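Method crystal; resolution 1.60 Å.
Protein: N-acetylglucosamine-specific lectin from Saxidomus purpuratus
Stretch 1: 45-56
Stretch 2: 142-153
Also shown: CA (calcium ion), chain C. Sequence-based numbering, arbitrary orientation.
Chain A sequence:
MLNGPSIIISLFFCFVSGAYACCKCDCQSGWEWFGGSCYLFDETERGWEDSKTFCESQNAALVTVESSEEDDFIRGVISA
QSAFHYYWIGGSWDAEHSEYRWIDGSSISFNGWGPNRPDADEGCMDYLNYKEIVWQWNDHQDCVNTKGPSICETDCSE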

# COMPACT_ATOMS: atom_id res chain seq x y z
N GLU A 45 -25.52 -6.73 5.89
CA GLU A 45 -25.72 -7.86 4.97
C GLU A 45 -26.58 -7.42 3.78
O GLU A 45 -27.68 -6.84 3.98
CB GLU A 45 -26.41 -9.01 5.70
CG GLU A 45 -25.54 -9.62 6.77
CD GLU A 45 -26.22 -10.76 7.49
OE1 GLU A 45 -27.30 -10.52 8.09
OE2 GLU A 45 -25.69 -11.87 7.45
N ARG A 46 -25.99 -7.55 2.58
CA ARG A 46 -26.58 -7.11 1.31
C ARG A 46 -26.28 -8.16 0.25
O ARG A 46 -25.29 -8.89 0.35
CB ARG A 46 -25.97 -5.78 0.83
CG ARG A 46 -25.87 -4.66 1.85
CD ARG A 46 -25.08 -3.50 1.26
NE ARG A 46 -24.90 -2.39 2.18
CZ ARG A 46 -23.92 -2.33 3.08
NH1 ARG A 46 -23.05 -3.30 3.15
NH2 ARG A 46 -23.83 -1.30 3.89
N GLY A 47 -27.14 -8.25 -0.78
CA GLY A 47 -26.87 -9.04 -1.94
C GLY A 47 -25.63 -8.52 -2.64
O GLY A 47 -25.16 -7.45 -2.31
N TRP A 48 -25.06 -9.33 -3.53
CA TRP A 48 -23.76 -8.98 -4.13
C TRP A 48 -23.89 -7.69 -4.94
O TRP A 48 -23.03 -6.81 -4.78
CB TRP A 48 -23.24 -10.12 -4.99
CG TRP A 48 -21.88 -9.87 -5.56
CD1 TRP A 48 -20.71 -10.28 -5.01
CD2 TRP A 48 -21.54 -9.19 -6.77
NE1 TRP A 48 -19.67 -9.95 -5.82
CE2 TRP A 48 -20.16 -9.25 -6.90
CE3 TRP A 48 -22.29 -8.54 -7.77
CZ2 TRP A 48 -19.50 -8.64 -7.96
CZ3 TRP A 48 -21.64 -8.06 -8.88
CH2 TRP A 48 -20.25 -8.06 -8.95
N GLU A 49 -24.92 -7.60 -5.79
CA GLU A 49 -25.13 -6.36 -6.55
C GLU A 49 -25.33 -5.16 -5.60
O GLU A 49 -24.80 -4.09 -5.89
CB GLU A 49 -26.34 -6.48 -7.46
CG GLU A 49 -26.07 -7.33 -8.66
CD GLU A 49 -25.13 -6.74 -9.71
OE1 GLU A 49 -24.81 -5.55 -9.63
OE2 GLU A 49 -24.80 -7.49 -10.66
N ASP A 50 -26.13 -5.30 -4.54
CA ASP A 50 -26.29 -4.18 -3.61
C ASP A 50 -24.99 -3.85 -2.86
O ASP A 50 -24.78 -2.68 -2.52
CB ASP A 50 -27.43 -4.40 -2.61
CG ASP A 50 -28.79 -4.27 -3.28
OD1 ASP A 50 -28.86 -3.71 -4.40
OD2 ASP A 50 -29.78 -4.68 -2.62
N SER A 51 -24.14 -4.85 -2.65
CA SER A 51 -22.79 -4.60 -2.07
C SER A 51 -21.94 -3.81 -3.05
O SER A 51 -21.18 -2.93 -2.62
CB SER A 51 -22.11 -5.91 -1.67
OG SER A 51 -22.90 -6.63 -0.73
N LYS A 52 -21.99 -4.17 -4.33
CA LYS A 52 -21.24 -3.44 -5.35
C LYS A 52 -21.65 -1.95 -5.35
O LYS A 52 -20.79 -1.06 -5.33
CB LYS A 52 -21.47 -4.08 -6.71
CG LYS A 52 -20.71 -3.49 -7.89
CD LYS A 52 -20.99 -4.28 -9.13
CE LYS A 52 -20.11 -3.84 -10.26
NZ LYS A 52 -20.57 -2.53 -10.76
N THR A 53 -22.96 -1.71 -5.35
CA THR A 53 -23.54 -0.38 -5.28
C THR A 53 -23.07 0.36 -4.03
O THR A 53 -22.72 1.57 -4.06
CB THR A 53 -25.08 -0.48 -5.33
OG1 THR A 53 -25.34 -1.00 -6.62
CG2 THR A 53 -25.72 0.88 -5.18
N PHE A 54 -23.07 -0.34 -2.91
CA PHE A 54 -22.72 0.26 -1.66
C PHE A 54 -21.26 0.70 -1.68
O PHE A 54 -20.98 1.83 -1.32
CB PHE A 54 -22.94 -0.69 -0.49
CG PHE A 54 -22.36 -0.15 0.78
CD1 PHE A 54 -22.91 0.97 1.38
CD2 PHE A 54 -21.23 -0.72 1.34
CE1 PHE A 54 -22.35 1.50 2.53
CE2 PHE A 54 -20.66 -0.18 2.49
CZ PHE A 54 -21.24 0.91 3.10
N CYS A 55 -20.36 -0.16 -2.14
CA CYS A 55 -18.97 0.25 -2.19
C CYS A 55 -18.82 1.49 -3.09
O CYS A 55 -18.07 2.38 -2.75
CB CYS A 55 -18.07 -0.89 -2.63
SG CYS A 55 -17.97 -2.21 -1.42
N GLU A 56 -19.52 1.54 -4.25
CA GLU A 56 -19.50 2.70 -5.15
C GLU A 56 -19.93 3.96 -4.40
O GLU A 56 -19.31 5.04 -4.58
CB GLU A 56 -20.40 2.44 -6.35
CG GLU A 56 -19.82 1.41 -7.32
CD GLU A 56 -20.79 0.83 -8.36
OE1 GLU A 56 -21.97 1.28 -8.42
OE2 GLU A 56 -20.37 -0.04 -9.09
CA CA C . -6.67 -4.72 -4.63
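Stretch 2 (142-153) DCVNTKGPSICE

How does stretch 2 meet the extended start of stretch 1? Glu-45 and Arg-46 form a short strand, and Gly-148, where the strand 148-153 of stretch 2 begins, pairs with Arg-46 in the antiparallel sense. Two nearly straight hydrogen bonds close the pair: Arg-46 N donates to Gly-148 O at 2.9 Å, and Gly-148 N donates to Arg-46 O, also at 2.9 Å. The neighbouring CA atoms add weaker contacts, Glu-45 CA lying 3.3 Å from Gly-148 O and Lys-147 CA 3.3 Å from Arg-46 O. Beside the pair, CB of Glu-45 comes within 4.1 Å of CB of Lys-147.

What receives the chain where it turns into the helix? Gly-47, the N-cap residue, is enclosed by the loop of stretch 2: its CA lies 3.3 Å from Val-144 O and 3.3 Å from Thr-146 O. A CB here would fall only 1.9 Å from Val-144 O, so the close fit depends on the absence of a side chain. Next, Trp-48 rests its CB 4.3 Å from CB of Cys-143, while the end of its indole leads away. Glu-49 N donates to Cys-143 O at 2.9 Å, so the loop carbonyl satisfies an amide in the first helical turn, where no preceding turn can supply an acceptor. Water extends this link: one molecule accepts from Trp-48 N (3.0 Å) and donates to Asp-142 O (2.8 Å) and Thr-146 O (2.7 Å), and another accepts from Asp-50 N (2.9 Å) and donates to Val-144 O (2.8 Å).

How do helix and strand run past one another? The helix 48-56 and the strand 148-153 point broadly the same way, their axes crossing at -33° with a closest approach of 8.6 Å. Ser-51 and Ser-150 direct their CB atoms toward the opposing stretch, and these atoms meet at 3.7 Å. A water nearby hydrogen-bonds to Ser-51 OG (2.8 Å), Ser-150 OG (2.8 Å), Gly-148 O (2.9 Å) and Arg-46 NH1 (3.0 Å), tying helix, strand and the preceding arginine together through one molecule.

What fastens the far end of the contact? Phe-54 brings CD2 to 4.1 Å from Cys-152 SG, an oblique approach of sulfur to ring. One residue later, Cys-55 SG bonds covalently to Cys-152 SG at 2.1 Å, with a chi3 of -79°. Both cysteines point toward the opposite stretch, and this disulfide pins the helix to the strand. Glu-56 then faces away, leaving the contact.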

# COMPACT_ATOMS: atom_id res chain seq x y z
N ASP A 142 -26.27 -16.82 -7.00
CA ASP A 142 -27.26 -15.81 -6.80
C ASP A 142 -26.60 -14.48 -6.38
O ASP A 142 -26.27 -14.27 -5.23
CB ASP A 142 -28.28 -16.21 -5.74
CG ASP A 142 -29.23 -15.10 -5.36
OD1 ASP A 142 -29.40 -14.12 -6.17
OD2 ASP A 142 -29.77 -15.19 -4.25
N CYS A 143 -26.47 -13.60 -7.37
CA CYS A 143 -25.73 -12.32 -7.19
C CYS A 143 -26.66 -11.21 -6.73
O CYS A 143 -26.22 -10.05 -6.62
CB CYS A 143 -25.01 -11.97 -8.48
SG CYS A 143 -23.73 -13.19 -8.85
N VAL A 144 -27.93 -11.53 -6.42
CA VAL A 144 -28.91 -10.54 -6.10
C VAL A 144 -29.43 -10.73 -4.67
O VAL A 144 -29.48 -9.78 -3.90
CB VAL A 144 -30.03 -10.51 -7.15
CG1 VAL A 144 -31.05 -9.45 -6.83
CG2 VAL A 144 -29.47 -10.31 -8.56
N ASN A 145 -29.93 -11.93 -4.36
CA ASN A 145 -30.78 -12.10 -3.19
C ASN A 145 -30.12 -12.88 -2.05
O ASN A 145 -30.84 -13.32 -1.11
CB ASN A 145 -32.09 -12.78 -3.63
CG ASN A 145 -32.88 -11.88 -4.54
OD1 ASN A 145 -33.20 -12.28 -5.67
ND2 ASN A 145 -33.14 -10.66 -4.11
N THR A 146 -28.81 -13.08 -2.07
CA THR A 146 -28.10 -13.72 -0.97
C THR A 146 -27.31 -12.65 -0.23
O THR A 146 -26.38 -12.07 -0.79
CB THR A 146 -27.22 -14.86 -1.45
OG1 THR A 146 -28.04 -15.76 -2.21
CG2 THR A 146 -26.50 -15.55 -0.31
N LYS A 147 -27.70 -12.40 1.02
CA LYS A 147 -27.31 -11.17 1.71
C LYS A 147 -26.17 -11.50 2.65
O LYS A 147 -26.37 -12.28 3.55
CB LYS A 147 -28.46 -10.56 2.52
CG LYS A 147 -29.58 -9.94 1.68
CD LYS A 147 -30.62 -9.24 2.54
CE LYS A 147 -31.83 -8.79 1.76
NZ LYS A 147 -32.88 -8.30 2.67
N GLY A 148 -25.00 -10.86 2.46
CA GLY A 148 -23.88 -11.05 3.33
C GLY A 148 -23.08 -9.75 3.48
O GLY A 148 -23.37 -8.77 2.78
N PRO A 149 -22.06 -9.77 4.35
CA PRO A 149 -21.18 -8.61 4.53
C PRO A 149 -20.31 -8.54 3.27
O PRO A 149 -20.30 -9.45 2.45
CB PRO A 149 -20.41 -8.96 5.83
CG PRO A 149 -20.27 -10.44 5.74
CD PRO A 149 -21.58 -10.93 5.13
N SER A 150 -19.51 -7.49 3.18
CA SER A 150 -18.71 -7.26 1.95
C SER A 150 -17.47 -6.47 2.32
O SER A 150 -17.37 -5.97 3.45
CB SER A 150 -19.53 -6.55 0.90
OG SER A 150 -19.97 -5.26 1.30
N ILE A 151 -16.55 -6.42 1.38
CA ILE A 151 -15.25 -5.72 1.57
C ILE A 151 -15.08 -4.69 0.46
O ILE A 151 -15.08 -5.04 -0.72
CB ILE A 151 -14.06 -6.69 1.62
CG1 ILE A 151 -14.28 -7.78 2.66
CG2 ILE A 151 -12.78 -5.94 1.88
CD1 ILE A 151 -13.44 -9.01 2.52
N CYS A 152 -14.98 -3.41 0.85
CA CYS A 152 -14.77 -2.32 -0.12
C CYS A 152 -13.28 -1.92 -0.09
O CYS A 152 -12.64 -2.04 0.95
CB CYS A 152 -15.55 -1.05 0.18
SG CYS A 152 -17.33 -1.29 0.35
N GLU A 153 -12.75 -1.55 -1.26
CA GLU A 153 -11.36 -1.10 -1.41
C GLU A 153 -11.38 0.27 -2.09
O GLU A 153 -12.06 0.43 -3.08
CB GLU A 153 -10.57 -2.14 -2.19
CG GLU A 153 -9.09 -1.79 -2.39
CD GLU A 153 -8.28 -2.75 -3.25
OE1 GLU A 153 -8.87 -3.62 -3.98
OE2 GLU A 153 -7.06 -2.59 -3.24
O HOH W 1 -22.60 -6.05 2.00
O HOH W 2 -26.36 -12.03 -3.51
O HOH W 3 -28.28 -7.29 -4.54
O HOH W 4 -4.41 -3.71 -4.58
O HOH W 5 -6.94 -2.98 -6.38